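PDB 3DWQ: subtilase cytotoxin, subunit B from Escherichia coli, which forms the pentameric receptor-binding part of an AB5 toxin, binding glycans that end in N-glycolylneuraminic acid and probably delivering the subtilase-like A subunit to cells. Local coordinates for residues 75-80 against 110-115. Sequence-based numbering, arbitrary orientation.
With NGC (N-glycolyl-alpha-neuraminic acid), chain G.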
# COMPACT_ATOMS: atom_id res chain seq x y z
N ARG C 75 16.31 12.77 -7.47
CA ARG C 75 16.01 13.99 -8.20
C ARG C 75 14.59 14.44 -7.89
O ARG C 75 13.64 13.67 -8.05
CB ARG C 75 16.18 13.78 -9.71
CG ARG C 75 15.90 15.02 -10.55
CD ARG C 75 16.32 14.83 -11.98
NE ARG C 75 17.77 14.95 -12.16
CZ ARG C 75 18.40 14.71 -13.31
NH1 ARG C 75 17.72 14.33 -14.39
NH2 ARG C 75 19.72 14.85 -13.38
N ILE C 76 14.47 15.68 -7.43
CA ILE C 76 13.17 16.30 -7.25
C ILE C 76 12.86 17.20 -8.45
O ILE C 76 13.57 18.16 -8.73
CB ILE C 76 13.06 17.08 -5.90
CG1 ILE C 76 12.66 16.13 -4.76
CG2 ILE C 76 11.99 18.16 -5.96
CD1 ILE C 76 13.78 15.29 -4.19
N TYR C 77 11.80 16.84 -9.18
CA TYR C 77 11.28 17.67 -10.25
C TYR C 77 10.16 18.51 -9.65
O TYR C 77 9.32 17.99 -8.91
CB TYR C 77 10.69 16.82 -11.38
CG TYR C 77 11.64 15.90 -12.11
CD1 TYR C 77 12.14 16.24 -13.37
CD2 TYR C 77 12.00 14.66 -11.58
CE1 TYR C 77 12.98 15.38 -14.07
CE2 TYR C 77 12.84 13.80 -12.27
CZ TYR C 77 13.32 14.16 -13.52
OH TYR C 77 14.16 13.31 -14.20
N TYR C 78 10.16 19.80 -9.98
CA TYR C 78 9.20 20.74 -9.40
C TYR C 78 8.77 21.82 -10.40
O TYR C 78 9.47 22.09 -11.37
CB TYR C 78 9.76 21.37 -8.11
CG TYR C 78 10.89 22.36 -8.33
CD1 TYR C 78 10.64 23.73 -8.38
CD2 TYR C 78 12.21 21.92 -8.50
CE1 TYR C 78 11.67 24.64 -8.60
CE2 TYR C 78 13.24 22.83 -8.72
CZ TYR C 78 12.97 24.18 -8.77
OH TYR C 78 13.99 25.08 -8.98
N GLU C 79 7.60 22.40 -10.15
CA GLU C 79 7.12 23.56 -10.90
C GLU C 79 6.78 24.68 -9.93
O GLU C 79 5.86 24.54 -9.13
CB GLU C 79 5.91 23.19 -11.76
CG GLU C 79 5.53 24.25 -12.78
CD GLU C 79 4.46 23.79 -13.75
OE1 GLU C 79 3.29 23.66 -13.34
OE2 GLU C 79 4.78 23.56 -14.93
N PRO C 80 7.55 25.80 -9.98
CA PRO C 80 7.26 26.93 -9.10
C PRO C 80 5.99 27.68 -9.48
O PRO C 80 5.54 27.61 -10.62
CB PRO C 80 8.49 27.84 -9.28
CG PRO C 80 9.02 27.49 -10.62
CD PRO C 80 8.73 26.03 -10.83
N PHE C 110 18.37 9.21 -13.16
CA PHE C 110 17.59 8.54 -14.20
C PHE C 110 16.47 9.42 -14.74
O PHE C 110 15.85 10.18 -14.00
CB PHE C 110 17.03 7.21 -13.66
CG PHE C 110 16.34 6.36 -14.71
CD1 PHE C 110 17.01 5.97 -15.87
CD2 PHE C 110 15.03 5.93 -14.52
CE1 PHE C 110 16.37 5.18 -16.83
CE2 PHE C 110 14.38 5.14 -15.47
CZ PHE C 110 15.05 4.76 -16.63
N GLY C 111 16.22 9.31 -16.04
CA GLY C 111 15.09 10.01 -16.66
C GLY C 111 15.44 11.35 -17.28
O GLY C 111 16.62 11.66 -17.49
N PRO C 112 14.40 12.17 -17.57
CA PRO C 112 14.57 13.42 -18.30
C PRO C 112 15.15 14.55 -17.46
O PRO C 112 15.13 14.51 -16.22
CB PRO C 112 13.14 13.77 -18.71
CG PRO C 112 12.30 13.21 -17.62
CD PRO C 112 12.99 11.93 -17.20
N ASP C 113 15.68 15.56 -18.14
CA ASP C 113 16.02 16.82 -17.50
C ASP C 113 14.75 17.66 -17.45
O ASP C 113 13.94 17.61 -18.37
CB ASP C 113 17.11 17.55 -18.28
CG ASP C 113 18.46 16.84 -18.23
OD1 ASP C 113 18.70 16.03 -17.31
OD2 ASP C 113 19.29 17.12 -19.11
N ARG C 114 14.56 18.38 -16.36
CA ARG C 114 13.56 19.45 -16.32
C ARG C 114 14.33 20.75 -16.16
O ARG C 114 14.68 21.15 -15.06
CB ARG C 114 12.54 19.25 -15.20
CG ARG C 114 11.42 20.28 -15.21
CD ARG C 114 10.42 20.05 -14.09
NE ARG C 114 9.39 21.08 -14.05
CZ ARG C 114 8.31 21.11 -14.82
NH1 ARG C 114 8.10 20.16 -15.72
NH2 ARG C 114 7.43 22.10 -14.70
N LYS C 115 14.60 21.39 -17.30
CA LYS C 115 15.62 22.41 -17.39
C LYS C 115 15.24 23.44 -18.44
O LYS C 115 14.85 23.09 -19.55
CB LYS C 115 16.93 21.74 -17.80
CG LYS C 115 18.19 22.43 -17.36
CD LYS C 115 19.40 21.63 -17.80
CE LYS C 115 20.67 22.12 -17.13
NZ LYS C 115 21.86 21.36 -17.58
O9 NGC G . 21.82 23.36 -6.46
C9 NGC G . 20.61 23.93 -6.98
C8 NGC G . 20.20 23.24 -8.28
O8 NGC G . 20.66 21.88 -8.25
C7 NGC G . 20.76 24.00 -9.48
O7 NGC G . 20.13 25.28 -9.62
C6 NGC G . 20.74 23.28 -10.84
O6 NGC G . 21.64 22.15 -10.77
C2 NGC G . 21.11 21.04 -11.48
C1 NGC G . 20.79 19.77 -10.77
O1B NGC G . 20.90 19.72 -9.52
O1A NGC G . 20.39 18.80 -11.45
C3 NGC G . 20.73 21.23 -12.95
C4 NGC G . 19.67 22.34 -12.93
O4 NGC G . 18.47 21.89 -13.57
C5 NGC G . 19.42 22.77 -11.46
N5 NGC G . 18.28 23.70 -11.37
C10 NGC G . 18.10 24.92 -11.89
O10 NGC G . 18.91 25.52 -12.58
C11 NGC G . 16.76 25.52 -11.55
O11 NGC G . 15.86 24.55 -11.01
O HOH W 1 18.71 13.28 -17.15
O HOH W 2 21.04 15.57 -16.06
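Arg75 reaches from strand 73-79, in the sheet of this OB-fold B subunit, to the loop 110-115, which follows the last strand and runs roughly parallel to residues 75-79. Its CG stands anti to the backbone N (chi1 -179°) and rests on one face of the Tyr77 ring, 3.7 Å above the plane and offset toward the rim, while the chain bends at chi3 and carries the guanidinium to the loop. There NH1 gives a weak hydrogen bond to Pro112 O and makes a long salt bridge, 3.5 Å, to Asp113 OD1; one water joins Arg75 NH2 to the same OD1, a second lies among NH1, OD1 and Gly111 O, and NE is hydrogen-bonded to Ser12 OG. Tyr77 OH donates to Pro112 O over 2.5 Å, in the carbonyl plane on a lone pair. Tyr77 CD1 lies 3.5 Å from Arg114 CB, and His20 of a neighbouring subunit packs against the ring. Tyr78 turns away from the loop, its OH hydrogen-bonded to O11 (2.8 Å), the hydroxyl that distinguishes this sialic acid from its N-acetyl counterpart. Arg114 NE, placed by an extended chain, hydrogen-bonds to Tyr78 O (2.9 Å) from above the carbonyl plane. Glu79, whose OE1 takes a hydrogen bond from Trp53 and whose OE2 also pairs with Arg7, forms a salt bridge from OE2 to Arg114 NH2 at 3.0 Å; its hydrogen bond is weak and bent, although OE2 lies in the guanidinium plane.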